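Local coordinates for protein peptide chain release factor subunit 1 (Aeropyrum pernix, PDB 3AGK) that probably directs the termination of translation at the stop codons UAA, UAG and UGA, as a release factor of the eukaryotic eRF1 family, at residues E287-K290 against L291-K295; D306-A309 against A310-G314. One frame throughout, in Å; residues are numbered along the deposited sequence.

Contact 1: E287-K290 against L291-K295; sequences EEFK and LHLAK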
# COMPACT_ATOMS: atom_id res chain seq x y z
N GLU A 287 4.27 -22.51 -0.39
CA GLU A 287 3.76 -23.87 -0.25
C GLU A 287 4.63 -24.91 -0.95
O GLU A 287 4.91 -25.97 -0.38
CB GLU A 287 2.32 -23.96 -0.73
CG GLU A 287 1.35 -23.17 0.13
CD GLU A 287 -0.06 -23.19 -0.43
OE1 GLU A 287 -0.95 -22.55 0.18
OE2 GLU A 287 -0.28 -23.84 -1.48
N GLU A 288 5.06 -24.63 -2.17
CA GLU A 288 5.97 -25.54 -2.86
C GLU A 288 7.25 -25.75 -2.03
O GLU A 288 7.70 -26.88 -1.85
CB GLU A 288 6.32 -25.01 -4.25
CG GLU A 288 7.31 -25.88 -5.01
CD GLU A 288 7.61 -25.35 -6.41
OE1 GLU A 288 7.12 -24.26 -6.76
OE2 GLU A 288 8.34 -26.03 -7.15
N PHE A 289 7.81 -24.66 -1.54
CA PHE A 289 8.99 -24.71 -0.69
C PHE A 289 8.74 -25.63 0.51
O PHE A 289 9.57 -26.48 0.83
CB PHE A 289 9.39 -23.28 -0.26
CG PHE A 289 10.47 -23.23 0.80
CD1 PHE A 289 11.78 -23.60 0.52
CD2 PHE A 289 10.18 -22.78 2.08
CE1 PHE A 289 12.77 -23.55 1.49
CE2 PHE A 289 11.16 -22.71 3.05
CZ PHE A 289 12.46 -23.09 2.76
N LYS A 290 7.59 -25.49 1.15
CA LYS A 290 7.32 -26.26 2.37
C LYS A 290 7.08 -27.74 2.08
O LYS A 290 7.50 -28.60 2.85
CB LYS A 290 6.16 -25.66 3.15
CG LYS A 290 6.33 -25.79 4.65
CD LYS A 290 6.51 -27.26 5.07
CE LYS A 290 7.39 -27.41 6.30
NZ LYS A 290 7.79 -28.83 6.51
N LEU A 291 6.42 -28.02 0.96
CA LEU A 291 6.20 -29.39 0.49
C LEU A 291 7.53 -30.15 0.28
O LEU A 291 7.66 -31.32 0.65
CB LEU A 291 5.40 -29.35 -0.81
CG LEU A 291 4.42 -30.48 -1.14
CD1 LEU A 291 3.64 -30.89 0.10
CD2 LEU A 291 3.48 -30.07 -2.27
N HIS A 292 8.50 -29.48 -0.32
CA HIS A 292 9.82 -30.08 -0.49
C HIS A 292 10.46 -30.35 0.87
O HIS A 292 11.07 -31.40 1.08
CB HIS A 292 10.74 -29.19 -1.34
CG HIS A 292 10.32 -29.07 -2.77
ND1 HIS A 292 10.33 -30.14 -3.65
CD2 HIS A 292 9.90 -28.00 -3.49
CE1 HIS A 292 9.92 -29.74 -4.84
NE2 HIS A 292 9.65 -28.45 -4.77
N LEU A 293 10.33 -29.39 1.79
CA LEU A 293 10.85 -29.56 3.14
C LEU A 293 10.22 -30.78 3.80
O LEU A 293 10.91 -31.65 4.32
CB LEU A 293 10.52 -28.35 4.01
CG LEU A 293 11.49 -27.19 4.09
CD1 LEU A 293 10.97 -26.22 5.15
CD2 LEU A 293 12.88 -27.67 4.44
N ALA A 294 8.89 -30.80 3.79
CA ALA A 294 8.12 -31.84 4.45
C ALA A 294 8.42 -33.22 3.88
O ALA A 294 8.36 -34.22 4.60
CB ALA A 294 6.63 -31.52 4.35
N LYS A 295 8.75 -33.29 2.60
CA LYS A 295 8.99 -34.58 1.96
C LYS A 295 10.47 -34.90 1.78
O LYS A 295 10.82 -35.75 0.96
CB LYS A 295 8.24 -34.66 0.62
CG LYS A 295 6.72 -34.59 0.77
CD LYS A 295 6.00 -34.52 -0.57
CE LYS A 295 4.50 -34.71 -0.40
NZ LYS A 295 3.77 -34.71 -1.70
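Four i to i+4 backbone hydrogen bonds join E287-K290 to L291-A294 through the last turns of an alpha helix, the shortest from A294 N to K290 O at 2.8 Å. On one flank E288 and H292 run side by side and point the same way. E288 keeps CG anti to the backbone N (chi1 177°) with the chain extended beyond, which carries CG along the helix to the imidazole, 3.5 Å from H292 NE2. OE2 of E288 sits in the ring plane at its edge, 3.6 Å from NE2 of H292, while the carboxylate is turned 40° from that plane. A glutamate suits this place because its CG methylene lies against the ring and its acid group goes on to a salt bridge with K317. The imidazole also lies obliquely against the E288 carbonyl, with H292 CD2 only 3.0 Å from E288 O. Were H292 an alanine, E288 CG would probably lose its flat neighbour and a gap would be likely to open against I300 and I365. About 100° further round the helix, F289 and L293 form the apolar flank: L293 CG lies over one face of the phenyl ring, and L293 CD1 comes 4.1 Å from F289 CE2. The F289 ring also meets F359 edge-to-face. K290, bent at chi2 and chi3, crosses L293 at about a right angle; its CE is 3.9 Å from L293 CD1, and its long aliphatic chain suits an exposed stretch where the amine can stay at the surface. K295 is the first residue to leave helical angles. The split between this apolar flank and the charged surface residues marks alpha helix 277-294 as amphipathic, its buried side packing on strands 300-302 and 362-366 of the third eRF1 domain's mixed sheet.

Contact 2: D306-A309 against A310-G314; sequences DVEA and ALEMG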
# COMPACT_ATOMS: atom_id res chain seq x y z
N ASP A 306 25.28 -21.78 0.64
CA ASP A 306 24.57 -22.73 -0.23
C ASP A 306 23.78 -22.02 -1.32
O ASP A 306 23.85 -22.41 -2.49
CB ASP A 306 23.64 -23.63 0.58
CG ASP A 306 24.39 -24.62 1.44
OD1 ASP A 306 23.77 -25.58 1.94
OD2 ASP A 306 25.61 -24.43 1.62
N VAL A 307 23.02 -21.00 -0.94
CA VAL A 307 22.20 -20.26 -1.89
C VAL A 307 23.09 -19.66 -2.98
O VAL A 307 22.80 -19.79 -4.17
CB VAL A 307 21.32 -19.16 -1.23
CG1 VAL A 307 20.60 -18.35 -2.30
CG2 VAL A 307 20.31 -19.78 -0.27
N GLU A 308 24.18 -19.01 -2.55
CA GLU A 308 25.21 -18.52 -3.46
C GLU A 308 25.63 -19.57 -4.48
O GLU A 308 25.46 -19.37 -5.69
CB GLU A 308 26.44 -18.05 -2.68
CG GLU A 308 26.42 -16.59 -2.31
CD GLU A 308 27.16 -15.72 -3.31
OE1 GLU A 308 26.50 -15.15 -4.21
OE2 GLU A 308 28.40 -15.60 -3.18
N ALA A 309 26.18 -20.68 -4.00
CA ALA A 309 26.69 -21.74 -4.86
C ALA A 309 25.61 -22.30 -5.77
O ALA A 309 25.85 -22.58 -6.94
CB ALA A 309 27.34 -22.85 -4.04
N ALA A 310 24.40 -22.48 -5.23
CA ALA A 310 23.29 -22.94 -6.07
C ALA A 310 23.02 -21.97 -7.21
O ALA A 310 22.81 -22.38 -8.36
CB ALA A 310 22.03 -23.16 -5.24
N LEU A 311 23.02 -20.68 -6.89
CA LEU A 311 22.75 -19.63 -7.87
C LEU A 311 23.84 -19.62 -8.93
O LEU A 311 23.59 -19.35 -10.11
CB LEU A 311 22.71 -18.26 -7.18
CG LEU A 311 21.46 -17.38 -7.18
CD1 LEU A 311 20.14 -18.11 -7.53
CD2 LEU A 311 21.34 -16.69 -5.83
N GLU A 312 25.06 -19.91 -8.49
CA GLU A 312 26.27 -19.84 -9.31
C GLU A 312 26.23 -20.85 -10.47
O GLU A 312 26.86 -20.64 -11.52
CB GLU A 312 27.49 -20.11 -8.43
CG GLU A 312 28.63 -19.10 -8.56
CD GLU A 312 28.43 -17.86 -7.70
OE1 GLU A 312 28.92 -17.85 -6.55
OE2 GLU A 312 27.80 -16.89 -8.19
N MET A 313 25.53 -21.95 -10.26
CA MET A 313 25.45 -22.97 -11.29
C MET A 313 24.06 -23.03 -11.91
O MET A 313 23.66 -24.04 -12.50
CB MET A 313 25.89 -24.34 -10.74
CG MET A 313 24.99 -24.93 -9.68
SD MET A 313 25.90 -26.19 -8.76
CE MET A 313 24.56 -27.18 -8.12
N GLY A 314 23.33 -21.93 -11.78
CA GLY A 314 21.98 -21.85 -12.33
C GLY A 314 21.06 -22.96 -11.88
O GLY A 314 20.13 -23.33 -12.60
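V307 sets CG1 anti to its backbone N (chi1 174°), and this turns the methyl along the helix to L311, whose CD2 it meets at 4.0 Å. The two branched side chains lie side by side and point the same way, both touching W331 of helix 328-335. Valine and leucine suit this buried flank because they bring only hydrocarbon to it. A310 also faces inward, toward V301, V316 and L366, where a methyl fits close to strands; its CB lies 3.4 Å from D306 O. On the outer flank E308 and E312, each bent at chi2, run alongside each other with carboxylates turned 88° apart. E308 OE2 and E312 OE1 are 4.1 Å apart, a closeness of like charges that K334, touching E308, probably eases. Three backbone bonds carry the helix on, from A310 N to D306 O (2.8 Å), L311 N to V307 O and E312 N to E308 O. Beyond them A309 O receives only weak bonds, from E312 N at 3.2 Å and M313 N at 3.4 Å, as the helix runs out. G314 then takes a positive phi, a conformation glycine accepts readily, and its N bonds to L311 O at 3.1 Å, while the N of A315, the next residue, reaches back to A310 O. With G314 as the C' residue, this is a Schellman motif closing helix 304-312 before strand 316-322.

Both contacts belong to the third eRF1 domain and follow each other along the chain, with strand 300-302 between their helices. The centres of contact 1 and contact 2 are about 19 Å apart. The nearest atoms of contact 1 and contact 2 are about 9 Å apart, so they do not touch; what joins them is the mixed sheet. Contact 1 packs on strands 300-302 and 362-366 through I300, A363 and I365, contact 2 on the same two strands through V301, L362 and L366. The alternation of I300 with V301, and of I365 with L366, is consistent with helices on opposite faces of the sheet. Neither contact includes a bound ligand; both build the domain's alpha/beta framework.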